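Local coordinates for flagellar hook-associated protein (Burkholderia pseudomallei, PDB 4UT1), which probably acts as a structural component of the bacterial flagellum, forming part of the junction between the hook and the filament, at residues Y371-D376 against L408-S413; G392-S397 against P401-G406; V358-G363 against L425-A430. All blocks are in the same frame, centred on the assembly; numbering follows the deposited sequence.

Interaction 1 of 3, residues Y371-D376 against L408-S413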
ATOM      1  N   TYR A 371       5.073  -6.101   5.651  1.00 11.83           N
ATOM      2  CA  TYR A 371       6.336  -6.846   5.700  1.00 14.99           C
ATOM      3  C   TYR A 371       6.932  -6.970   7.087  1.00 15.03           C
ATOM      4  O   TYR A 371       6.598  -6.220   8.000  1.00 11.63           O
ATOM      5  CB  TYR A 371       7.372  -6.199   4.762  1.00 12.86           C
ATOM      6  CG  TYR A 371       6.778  -5.904   3.418  1.00 13.80           C
ATOM      7  CD1 TYR A 371       6.738  -6.871   2.420  1.00 14.46           C
ATOM      8  CD2 TYR A 371       6.186  -4.673   3.164  1.00 14.27           C
ATOM      9  CE1 TYR A 371       6.137  -6.605   1.192  1.00 16.01           C
ATOM     10  CE2 TYR A 371       5.588  -4.398   1.944  1.00 14.37           C
ATOM     11  CZ  TYR A 371       5.562  -5.366   0.964  1.00 15.41           C
ATOM     12  OH  TYR A 371       4.959  -5.076  -0.243  1.00 14.55           O
ATOM     13  N   ALA A 372       7.847  -7.925   7.233  1.00 14.54           N
ATOM     14  CA  ALA A 372       8.712  -7.945   8.397  1.00 12.79           C
ATOM     15  C   ALA A 372      10.143  -7.960   7.872  1.00 12.53           C
ATOM     16  O   ALA A 372      10.440  -8.710   6.949  1.00 13.46           O
ATOM     17  CB  ALA A 372       8.431  -9.156   9.282  1.00 15.90           C
ATOM     18  N   LEU A 373      10.986  -7.086   8.424  1.00 10.24           N
ATOM     19  CA  LEU A 373      12.437  -7.137   8.196  1.00 13.14           C
ATOM     20  C   LEU A 373      13.114  -7.829   9.375  1.00 14.26           C
ATOM     21  O   LEU A 373      13.050  -7.352  10.521  1.00 13.30           O
ATOM     22  CB  LEU A 373      13.025  -5.741   8.022  1.00 15.55           C
ATOM     23  CG  LEU A 373      14.501  -5.775   7.605  1.00 13.75           C
ATOM     24  CD1 LEU A 373      14.584  -5.945   6.116  1.00 14.91           C
ATOM     25  CD2 LEU A 373      15.191  -4.511   8.062  1.00 18.27           C
ATOM     26  N   SER A 374      13.772  -8.950   9.097  1.00 17.70           N
ATOM     27  CA  SER A 374      14.373  -9.740  10.164  1.00 13.17           C
ATOM     28  C   SER A 374      15.868  -9.852   9.934  1.00 12.82           C
ATOM     29  O   SER A 374      16.334  -9.768   8.803  1.00 13.37           O
ATOM     30  CB  SER A 374      13.736 -11.129  10.245  1.00 13.96           C
ATOM     31  OG  SER A 374      13.839 -11.807   9.004  1.00 18.70           O
ATOM     32  N   TYR A 375      16.605 -10.044  11.016  1.00 14.53           N
ATOM     33  CA  TYR A 375      18.057 -10.113  10.924  1.00 14.59           C
ATOM     34  C   TYR A 375      18.508 -11.383  11.612  1.00 15.36           C
ATOM     35  O   TYR A 375      18.103 -11.627  12.728  1.00 17.25           O
ATOM     36  CB  TYR A 375      18.691  -8.878  11.568  1.00 12.44           C
ATOM     37  CG  TYR A 375      20.196  -8.850  11.464  1.00 16.55           C
ATOM     38  CD1 TYR A 375      20.817  -8.587  10.257  1.00 16.83           C
ATOM     39  CD2 TYR A 375      20.994  -9.095  12.576  1.00 16.06           C
ATOM     40  CE1 TYR A 375      22.202  -8.567  10.152  1.00 17.01           C
ATOM     41  CE2 TYR A 375      22.388  -9.074  12.483  1.00 17.59           C
ATOM     42  CZ  TYR A 375      22.979  -8.810  11.267  1.00 20.38           C
ATOM     43  OH  TYR A 375      24.353  -8.787  11.157  1.00 18.27           O
ATOM     44  N   ASP A 376      19.336 -12.193  10.954  1.00 18.46           N
ATOM     45  CA  ASP A 376      19.733 -13.472  11.537  1.00 19.00           C
ATOM     46  C   ASP A 376      21.211 -13.490  11.966  1.00 18.16           C
ATOM     47  O   ASP A 376      21.765 -14.550  12.235  1.00 17.94           O
ATOM     48  CB  ASP A 376      19.434 -14.618  10.552  1.00 17.57           C
ATOM     49  CG  ASP A 376      20.358 -14.621   9.333  1.00 23.75           C
ATOM     50  OD1 ASP A 376      21.212 -13.722   9.195  1.00 19.14           O
ATOM     51  OD2 ASP A 376      20.211 -15.532   8.493  1.00 25.29           O
ATOM     52  N   LEU A 408      11.518  -0.697  -1.254  1.00 13.10           N
ATOM     53  CA  LEU A 408      11.683   0.030  -0.001  1.00 14.98           C
ATOM     54  C   LEU A 408      13.128   0.379   0.309  1.00 18.44           C
ATOM     55  O   LEU A 408      14.028  -0.437   0.113  1.00 21.07           O
ATOM     56  CB  LEU A 408      11.136  -0.791   1.165  1.00 15.77           C
ATOM     57  CG  LEU A 408       9.665  -1.173   1.094  1.00 12.32           C
ATOM     58  CD1 LEU A 408       9.325  -2.072   2.280  1.00 13.79           C
ATOM     59  CD2 LEU A 408       8.814   0.103   1.084  1.00 14.61           C
ATOM     60  N   LYS A 409      13.332   1.581   0.836  1.00 17.21           N
ATOM     61  CA  LYS A 409      14.618   1.974   1.389  1.00 19.26           C
ATOM     62  C   LYS A 409      14.552   1.779   2.896  1.00 20.26           C
ATOM     63  O   LYS A 409      13.723   2.386   3.574  1.00 17.51           O
ATOM     64  CB  LYS A 409      14.961   3.423   1.036  1.00 22.45           C
ATOM     65  CG  LYS A 409      15.182   3.663  -0.466  1.00 26.52           C
ATOM     66  CD  LYS A 409      15.450   5.139  -0.774  1.00 31.70           C
ATOM     67  CE  LYS A 409      15.563   5.395  -2.278  1.00 31.64           C
ATOM     68  NZ  LYS A 409      15.469   6.851  -2.601  1.00 41.31           N
ATOM     69  N   LEU A 410      15.426   0.924   3.413  1.00 15.58           N
ATOM     70  CA  LEU A 410      15.375   0.563   4.824  1.00 18.65           C
ATOM     71  C   LEU A 410      16.637   1.036   5.530  1.00 20.25           C
ATOM     72  O   LEU A 410      17.756   0.686   5.137  1.00 21.17           O
ATOM     73  CB  LEU A 410      15.187  -0.946   4.978  1.00 15.80           C
ATOM     74  CG  LEU A 410      13.924  -1.521   4.335  1.00 20.05           C
ATOM     75  CD1 LEU A 410      14.265  -2.546   3.267  1.00 21.99           C
ATOM     76  CD2 LEU A 410      13.017  -2.130   5.402  1.00 19.53           C
ATOM     77  N   SER A 411      16.451   1.851   6.560  1.00 17.78           N
ATOM     78  CA  SER A 411      17.575   2.417   7.287  1.00 22.45           C
ATOM     79  C   SER A 411      17.516   2.128   8.782  1.00 21.60           C
ATOM     80  O   SER A 411      16.538   2.448   9.451  1.00 19.85           O
ATOM     81  CB  SER A 411      17.640   3.919   7.032  1.00 20.53           C
ATOM     82  OG  SER A 411      17.953   4.126   5.673  1.00 22.10           O
ATOM     83  N   LEU A 412      18.581   1.522   9.296  1.00 20.85           N
ATOM     84  CA  LEU A 412      18.668   1.157  10.703  1.00 18.72           C
ATOM     85  C   LEU A 412      19.681   2.024  11.434  1.00 19.45           C
ATOM     86  O   LEU A 412      20.675   2.438  10.855  1.00 21.30           O
ATOM     87  CB  LEU A 412      19.038  -0.314  10.841  1.00 21.58           C
ATOM     88  CG  LEU A 412      17.977  -1.277  10.303  1.00 22.14           C
ATOM     89  CD1 LEU A 412      18.609  -2.276   9.356  1.00 26.46           C
ATOM     90  CD2 LEU A 412      17.263  -1.988  11.454  1.00 15.75           C
ATOM     91  N   SER A 413      19.425   2.304  12.705  1.00 21.58           N
ATOM     92  CA  SER A 413      20.329   3.139  13.494  1.00 27.44           C
ATOM     93  C   SER A 413      21.590   2.369  13.902  1.00 24.84           C
ATOM     94  O   SER A 413      22.608   2.955  14.260  1.00 29.07           O
ATOM     95  CB  SER A 413      19.614   3.666  14.732  1.00 26.44           C
ATOM     96  OG  SER A 413      19.265   2.600  15.589  1.00 25.40           O
TER

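Interaction 2 of 3, residues G392-S397 against P401-G406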
ATOM      1  N   GLY A 392      12.925 -10.487  -0.481  1.00 20.03           N
ATOM      2  CA  GLY A 392      14.314 -10.195  -0.800  1.00 24.29           C
ATOM      3  C   GLY A 392      15.209 -10.186   0.419  1.00 18.16           C
ATOM      4  O   GLY A 392      14.722 -10.176   1.553  1.00 21.35           O
ATOM      5  N   THR A 393      16.521 -10.219   0.192  1.00 21.56           N
ATOM      6  CA  THR A 393      17.487 -10.162   1.288  1.00 20.50           C
ATOM      7  C   THR A 393      18.514  -9.069   1.029  1.00 24.72           C
ATOM      8  O   THR A 393      18.633  -8.575  -0.094  1.00 20.38           O
ATOM      9  CB  THR A 393      18.244 -11.502   1.486  1.00 24.65           C
ATOM     10  OG1 THR A 393      18.846 -11.901   0.252  1.00 24.53           O
ATOM     11  CG2 THR A 393      17.310 -12.607   1.978  1.00 22.84           C
ATOM     12  N   ALA A 394      19.254  -8.697   2.069  1.00 23.74           N
ATOM     13  CA  ALA A 394      20.345  -7.737   1.927  1.00 21.90           C
ATOM     14  C   ALA A 394      21.457  -7.975   2.936  1.00 17.37           C
ATOM     15  O   ALA A 394      21.215  -8.419   4.059  1.00 17.57           O
ATOM     16  CB  ALA A 394      19.832  -6.325   2.054  1.00 21.29           C
ATOM     17  N   THR A 395      22.687  -7.675   2.523  1.00 21.44           N
ATOM     18  CA  THR A 395      23.848  -7.758   3.404  1.00 22.33           C
ATOM     19  C   THR A 395      24.686  -6.488   3.312  1.00 25.12           C
ATOM     20  O   THR A 395      25.837  -6.540   2.877  1.00 20.23           O
ATOM     21  CB  THR A 395      24.758  -8.964   3.057  1.00 21.27           C
ATOM     22  OG1 THR A 395      25.039  -8.953   1.648  1.00 23.17           O
ATOM     23  CG2 THR A 395      24.099 -10.277   3.439  1.00 22.90           C
ATOM     24  N   PRO A 396      24.117  -5.345   3.714  1.00 19.82           N
ATOM     25  CA  PRO A 396      24.831  -4.067   3.610  1.00 22.40           C
ATOM     26  C   PRO A 396      26.138  -4.079   4.390  1.00 21.46           C
ATOM     27  O   PRO A 396      26.255  -4.813   5.366  1.00 24.17           O
ATOM     28  CB  PRO A 396      23.851  -3.066   4.226  1.00 24.96           C
ATOM     29  CG  PRO A 396      23.008  -3.907   5.128  1.00 21.99           C
ATOM     30  CD  PRO A 396      22.811  -5.177   4.368  1.00 17.38           C
ATOM     31  N   SER A 397      27.105  -3.276   3.961  1.00 18.69           N
ATOM     32  CA  SER A 397      28.333  -3.119   4.726  1.00 20.52           C
ATOM     33  C   SER A 397      28.342  -1.750   5.384  1.00 21.86           C
ATOM     34  O   SER A 397      29.206  -1.446   6.199  1.00 24.18           O
ATOM     35  CB  SER A 397      29.551  -3.290   3.831  1.00 19.69           C
ATOM     36  OG  SER A 397      29.520  -2.353   2.778  1.00 20.17           O
ATOM     37  N   PRO A 401      23.481   0.836   9.043  1.00 21.50           N
ATOM     38  CA  PRO A 401      23.038  -0.039   7.956  1.00 20.27           C
ATOM     39  C   PRO A 401      21.898   0.566   7.146  1.00 22.43           C
ATOM     40  O   PRO A 401      20.856   0.933   7.701  1.00 26.10           O
ATOM     41  CB  PRO A 401      22.570  -1.308   8.690  1.00 21.15           C
ATOM     42  CG  PRO A 401      23.020  -1.141  10.130  1.00 22.86           C
ATOM     43  CD  PRO A 401      23.076   0.325  10.363  1.00 21.25           C
ATOM     44  N   THR A 402      22.104   0.672   5.842  1.00 21.35           N
ATOM     45  CA  THR A 402      21.047   1.084   4.929  1.00 22.28           C
ATOM     46  C   THR A 402      20.984   0.057   3.813  1.00 22.59           C
ATOM     47  O   THR A 402      22.013  -0.477   3.403  1.00 23.09           O
ATOM     48  CB  THR A 402      21.297   2.481   4.349  1.00 25.48           C
ATOM     49  OG1 THR A 402      22.483   2.450   3.545  1.00 31.75           O
ATOM     50  CG2 THR A 402      21.477   3.495   5.464  1.00 22.63           C
ATOM     51  N   MET A 403      19.783  -0.223   3.326  1.00 17.01           N
ATOM     52  CA  MET A 403      19.582  -1.202   2.265  1.00 17.95           C
ATOM     53  C   MET A 403      18.298  -0.933   1.483  1.00 20.62           C
ATOM     54  O   MET A 403      17.418  -0.196   1.936  1.00 18.42           O
ATOM     55  CB  MET A 403      19.555  -2.621   2.838  1.00 16.92           C
ATOM     56  CG  MET A 403      18.253  -2.996   3.525  1.00 16.84           C
ATOM     57  SD  MET A 403      18.508  -4.215   4.830  1.00 16.77           S
ATOM     58  CE  MET A 403      19.198  -3.162   6.084  1.00 12.06           C
ATOM     59  N   THR A 404      18.210  -1.522   0.295  1.00 19.50           N
ATOM     60  CA  THR A 404      17.025  -1.411  -0.534  1.00 18.98           C
ATOM     61  C   THR A 404      16.522  -2.799  -0.908  1.00 22.38           C
ATOM     62  O   THR A 404      17.260  -3.604  -1.466  1.00 21.50           O
ATOM     63  CB  THR A 404      17.299  -0.597  -1.822  1.00 19.45           C
ATOM     64  OG1 THR A 404      17.693   0.731  -1.467  1.00 19.04           O
ATOM     65  CG2 THR A 404      16.043  -0.527  -2.686  1.00 22.13           C
ATOM     66  N   ILE A 405      15.265  -3.077  -0.581  1.00 15.28           N
ATOM     67  CA  ILE A 405      14.654  -4.359  -0.905  1.00 16.29           C
ATOM     68  C   ILE A 405      13.226  -4.149  -1.362  1.00 20.10           C
ATOM     69  O   ILE A 405      12.470  -3.484  -0.677  1.00 17.82           O
ATOM     70  CB  ILE A 405      14.627  -5.306   0.310  1.00 17.56           C
ATOM     71  CG1 ILE A 405      16.039  -5.517   0.867  1.00 16.20           C
ATOM     72  CG2 ILE A 405      13.968  -6.630  -0.060  1.00 17.35           C
ATOM     73  CD1 ILE A 405      16.063  -6.277   2.187  1.00 16.37           C
ATOM     74  N   GLY A 406      12.866  -4.715  -2.508  1.00 22.67           N
ATOM     75  CA  GLY A 406      11.478  -4.776  -2.941  1.00 25.85           C
ATOM     76  C   GLY A 406      10.704  -3.470  -2.998  1.00 24.92           C
ATOM     77  O   GLY A 406       9.489  -3.445  -2.752  1.00 22.25           O
TER
HETATM   78  O   HOH W   1      19.082  -6.279  -1.777  1.00 31.34           O

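Interaction 3 of 3, residues V358-G363 against L425-A430. With EDO (1,2-ethanediol), chain T.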
ATOM      1  N   VAL A 358      11.732   3.664   7.215  1.00 16.51           N
ATOM      2  CA  VAL A 358      11.510   3.136   5.873  1.00 15.27           C
ATOM      3  C   VAL A 358      10.953   4.223   4.959  1.00 18.74           C
ATOM      4  O   VAL A 358      10.147   5.035   5.392  1.00 16.92           O
ATOM      5  CB  VAL A 358      10.533   1.932   5.901  1.00 15.36           C
ATOM      6  CG1 VAL A 358      10.332   1.357   4.516  1.00 15.08           C
ATOM      7  CG2 VAL A 358      11.039   0.843   6.861  1.00 18.07           C
ATOM      8  N   SER A 359      11.398   4.248   3.709  1.00 17.88           N
ATOM      9  CA  SER A 359      10.780   5.121   2.714  1.00 18.20           C
ATOM     10  C   SER A 359      10.631   4.380   1.394  1.00 18.88           C
ATOM     11  O   SER A 359      11.103   3.249   1.251  1.00 16.97           O
ATOM     12  CB  SER A 359      11.594   6.401   2.527  1.00 19.58           C
ATOM     13  OG  SER A 359      12.888   6.115   2.035  1.00 21.12           O
ATOM     14  N   PHE A 360       9.966   5.009   0.430  1.00 16.31           N
ATOM     15  CA  PHE A 360       9.810   4.400  -0.878  1.00 15.91           C
ATOM     16  C   PHE A 360      10.976   4.774  -1.777  1.00 18.10           C
ATOM     17  O   PHE A 360      11.453   5.913  -1.766  1.00 18.20           O
ATOM     18  CB  PHE A 360       8.483   4.818  -1.530  1.00 15.34           C
ATOM     19  CG  PHE A 360       7.276   4.354  -0.764  1.00 12.20           C
ATOM     20  CD1 PHE A 360       6.919   3.007  -0.755  1.00 15.60           C
ATOM     21  CD2 PHE A 360       6.524   5.247  -0.033  1.00 13.68           C
ATOM     22  CE1 PHE A 360       5.811   2.564  -0.029  1.00 12.71           C
ATOM     23  CE2 PHE A 360       5.427   4.808   0.712  1.00 12.25           C
ATOM     24  CZ  PHE A 360       5.067   3.472   0.697  1.00 13.82           C
ATOM     25  N   VAL A 361      11.440   3.798  -2.543  1.00 17.30           N
ATOM     26  CA  VAL A 361      12.367   4.070  -3.632  1.00 18.30           C
ATOM     27  C   VAL A 361      11.701   5.049  -4.597  1.00 20.87           C
ATOM     28  O   VAL A 361      12.305   6.024  -5.049  1.00 18.49           O
ATOM     29  CB  VAL A 361      12.756   2.781  -4.361  1.00 18.41           C
ATOM     30  CG1 VAL A 361      13.586   3.103  -5.595  1.00 20.82           C
ATOM     31  CG2 VAL A 361      13.513   1.848  -3.410  1.00 22.83           C
ATOM     32  N   ASP A 362      10.433   4.784  -4.885  1.00 18.62           N
ATOM     33  CA  ASP A 362       9.633   5.615  -5.779  1.00 20.22           C
ATOM     34  C   ASP A 362       8.229   5.685  -5.209  1.00 15.16           C
ATOM     35  O   ASP A 362       7.489   4.724  -5.340  1.00 16.89           O
ATOM     36  CB  ASP A 362       9.601   5.019  -7.192  1.00 17.42           C
ATOM     37  CG  ASP A 362       8.851   5.883  -8.187  1.00 22.08           C
ATOM     38  OD1 ASP A 362       8.170   6.850  -7.778  1.00 17.57           O
ATOM     39  OD2 ASP A 362       8.941   5.585  -9.399  1.00 21.11           O
ATOM     40  N   GLY A 363       7.862   6.824  -4.621  1.00 15.06           N
ATOM     41  CA  GLY A 363       6.528   7.003  -4.058  1.00 14.67           C
ATOM     42  C   GLY A 363       5.393   6.826  -5.050  1.00 13.59           C
ATOM     43  O   GLY A 363       4.245   6.598  -4.660  1.00 13.16           O
ATOM     44  N   LEU A 425       4.982  -1.478   7.690  1.00 13.02           N
ATOM     45  CA  LEU A 425       3.670  -1.254   7.094  1.00 11.26           C
ATOM     46  C   LEU A 425       3.738   0.022   6.273  1.00 11.50           C
ATOM     47  O   LEU A 425       3.404   1.104   6.767  1.00 12.96           O
ATOM     48  CB  LEU A 425       2.582  -1.140   8.173  1.00 11.55           C
ATOM     49  CG  LEU A 425       2.504  -2.215   9.269  1.00 11.35           C
ATOM     50  CD1 LEU A 425       1.375  -1.896  10.252  1.00 15.85           C
ATOM     51  CD2 LEU A 425       2.269  -3.595   8.659  1.00 10.38           C
ATOM     52  N   PRO A 426       4.210  -0.085   5.024  1.00 12.48           N
ATOM     53  CA  PRO A 426       4.487   1.119   4.241  1.00 11.56           C
ATOM     54  C   PRO A 426       3.240   1.900   3.843  1.00 11.62           C
ATOM     55  O   PRO A 426       3.363   3.115   3.674  1.00 12.15           O
ATOM     56  CB  PRO A 426       5.192   0.573   2.999  1.00 13.42           C
ATOM     57  CG  PRO A 426       5.722  -0.800   3.430  1.00 10.45           C
ATOM     58  CD  PRO A 426       4.640  -1.308   4.327  1.00 12.32           C
ATOM     59  N   THR A 427       2.085   1.245   3.708  1.00 11.63           N
ATOM     60  CA  THR A 427       0.905   1.921   3.151  1.00  7.57           C
ATOM     61  C   THR A 427      -0.386   1.817   3.961  1.00 11.22           C
ATOM     62  O   THR A 427      -1.352   2.505   3.642  1.00 11.80           O
ATOM     63  CB  THR A 427       0.573   1.398   1.743  1.00 12.70           C
ATOM     64  OG1 THR A 427       0.305  -0.009   1.803  1.00 11.40           O
ATOM     65  CG2 THR A 427       1.730   1.666   0.774  1.00  9.91           C
ATOM     66  N   ARG A 428      -0.415   0.977   4.989  1.00 11.83           N
ATOM     67  CA  ARG A 428      -1.659   0.823   5.751  1.00  9.82           C
ATOM     68  C   ARG A 428      -2.154   2.166   6.280  1.00 10.25           C
ATOM     69  O   ARG A 428      -3.351   2.474   6.188  1.00 12.40           O
ATOM     70  CB  ARG A 428      -1.485  -0.146   6.929  1.00 13.02           C
ATOM     71  CG  ARG A 428      -2.809  -0.380   7.654  1.00 13.56           C
ATOM     72  CD  ARG A 428      -2.677  -1.251   8.899  1.00 14.84           C
ATOM     73  NE  ARG A 428      -2.243  -2.609   8.588  1.00 12.89           N
ATOM     74  CZ  ARG A 428      -1.971  -3.530   9.505  1.00 15.67           C
ATOM     75  NH1 ARG A 428      -2.097  -3.235  10.798  1.00 14.28           N
ATOM     76  NH2 ARG A 428      -1.576  -4.747   9.132  1.00 12.17           N
ATOM     77  N   GLY A 429      -1.236   2.946   6.848  1.00 11.89           N
ATOM     78  CA  GLY A 429      -1.564   4.225   7.464  1.00 13.38           C
ATOM     79  C   GLY A 429      -1.740   5.420   6.549  1.00 14.12           C
ATOM     80  O   GLY A 429      -2.039   6.530   7.011  1.00 13.79           O
ATOM     81  N   ALA A 430      -1.561   5.216   5.251  1.00 11.65           N
ATOM     82  CA  ALA A 430      -1.645   6.323   4.313  1.00 14.60           C
ATOM     83  C   ALA A 430      -3.038   6.949   4.297  1.00 12.45           C
ATOM     84  O   ALA A 430      -3.180   8.147   4.038  1.00 15.97           O
ATOM     85  CB  ALA A 430      -1.262   5.860   2.918  1.00 14.64           C
TER
HETATM   86  C1  EDO T1646      14.735   6.320   6.033  1.00 25.72           C
HETATM   87  O1  EDO T1646      13.512   6.837   5.511  1.00 33.83           O
HETATM   88  C2  EDO T1646      15.596   5.870   4.860  1.00 31.44           C
HETATM   89  O2  EDO T1646      15.032   4.679   4.305  1.00 31.01           O

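Interaction 1 of 3, residues Y371-D376 against L408-S413
L373 reaches out from strand 371-375 to meet L410 and L412 of strand 408-412, and two residues earlier Y371 meets L408. The side chain of L373 can be followed outward. Its CB and CG stand just beyond close contact with the other strand, and the two methyl groups do the touching. CG is anti to the backbone N (chi1 -173°), which sends the branch across the gap. CD1 of L373 lies 4.2 Å from CD2 of L410, and CD2 of L373 is equally close to that methyl, so the methyl of L410 faces the fork of L373. CD2 of L373 then extends on to CD1 of L412, 4.3 Å away. The L373 and L410 side chains lie antiparallel where they overlap, so that methyls rather than stems meet. At the other end, CD1 of L408 approaches CD2 of the Y371 ring obliquely, at 4.2 Å. Tyrosine suits this place because its ring carbons offer an apolar surface while OH is hydrogen-bonded to the backbone N of S369. The leucines bring branched, purely apolar ends, and all five residues are buried. No hydrogen bond joins the strands, which is natural when their axes stay 10.8 Å apart and cross at -43°. Instead, Y371 and L373 bond through their backbones to V424 and F422 within one sheet, while L410 and L412 belong to the other, and every second residue turns inward. Two antiparallel sheets facing each other through such alternating apolar side chains make up a beta sandwich, here that of the D2-like domain.

Interaction 2 of 3, residues G392-S397 against P401-G406
A394 presses its CB against the flank of M403, 3.7 Å from SD, while CD1 of I405 closes on the same methyl at 3.8 Å. A394 is small enough for both larger chains to converge on it. M403 starts with CG set between its backbone N and carbonyl carbon (chi1 77°) and bends at chi3 (76°), which lays the thioether along A394 and brings CE of M403 to 4.0 Å from CG of P396. An unbranched, flexible methionine can follow this curved path between an alanine and a proline ring. The P396 ring lies slantwise to M403, and CB of P396 sits only 3.3 Å from the carbonyl O of T402. At the opposite end of the contact, G392 presents a bare CA, which lets CG2 of I405 settle 3.7 Å from it. The beta-branched I405 thereby divides its contacts, CG2 on G392 and CD1 on A394 and the backbone of T393. No direct hydrogen bond links the segments, but a water gives one to O of T393 at 2.9 Å and a longer one to O of T404 at 3.3 Å, tying the two backbones together. Y380, from the strand beside 390-394, also packs on P396, P401 and M403. Strands 392-394 and 402-405 run nearly antiparallel, at 161°, yet each is the edge of a different sheet: G392 and A394 pair with L382 and Y380, M403 with L410. A strand-loop-strand unit whose arms face each other through side chains rather than backbone bonds is a beta arch, here closing one side of a beta sandwich.

Interaction 3 of 3, residues V358-G363 against L425-A430
At the base of the D2-like beta sandwich, where the chain leaves strand 421-425 for the helical body of the protein, F360 packs against P426 and T427. T427 opens a type I beta turn, closed by the bond from A430 N to T427 O at 3.2 Å. The far end of the phenyl ring makes the contact: F360 CE1 lies 3.7 Å from CB of P426, and F360 CZ comes within 3.4 Å of the P426 carbonyl O. F360 CZ also meets the T427 methyl CG2 at 3.8 Å. With CG anti to its own carbonyl carbon (chi1 -63°), F360 reaches the turn although its CB does not point there. Its side chain crosses the proline at about a right angle. A phenyl is long enough to carry an apolar tip from the strand to the turn, and the rigid proline ring offers it an apolar surface. T427 divides its two branches, the methyl going to F360 and OG1 bonding to the backbone O of A305. R428, next in the turn, forms salt bridges with D256 and D370, while CD1 of L425 lies 3.7 Å above the guanidinium plane, over its centre. On strand 356-360, S359 OG holds a bound 1,2-ethanediol only weakly. F360 also touches L408 of the neighbouring strand and V312 of the long helix 287-322, which also packs on A430 and, through A309, on T427.

Strand 408-412 joins the three contacts. On one edge it pairs with strand 402-405 of interaction 2, through L410 N to M403 O (2.7 Å) and L412 N to P401 O (2.8 Å). On the other it pairs with strand 356-360 of interaction 3, through K409 N to S359 O (2.8 Å). Interaction 1 is the buried contact between the two sheets; its centre is about 7 Å from that of interaction 2 and about 13 Å from that of interaction 3. Along the chain the contacts are nested, 2 within 1 and 1 within 3. The 1,2-ethanediol, probably from the crystallisation liquor, lies about 6 Å from the L410 side chain.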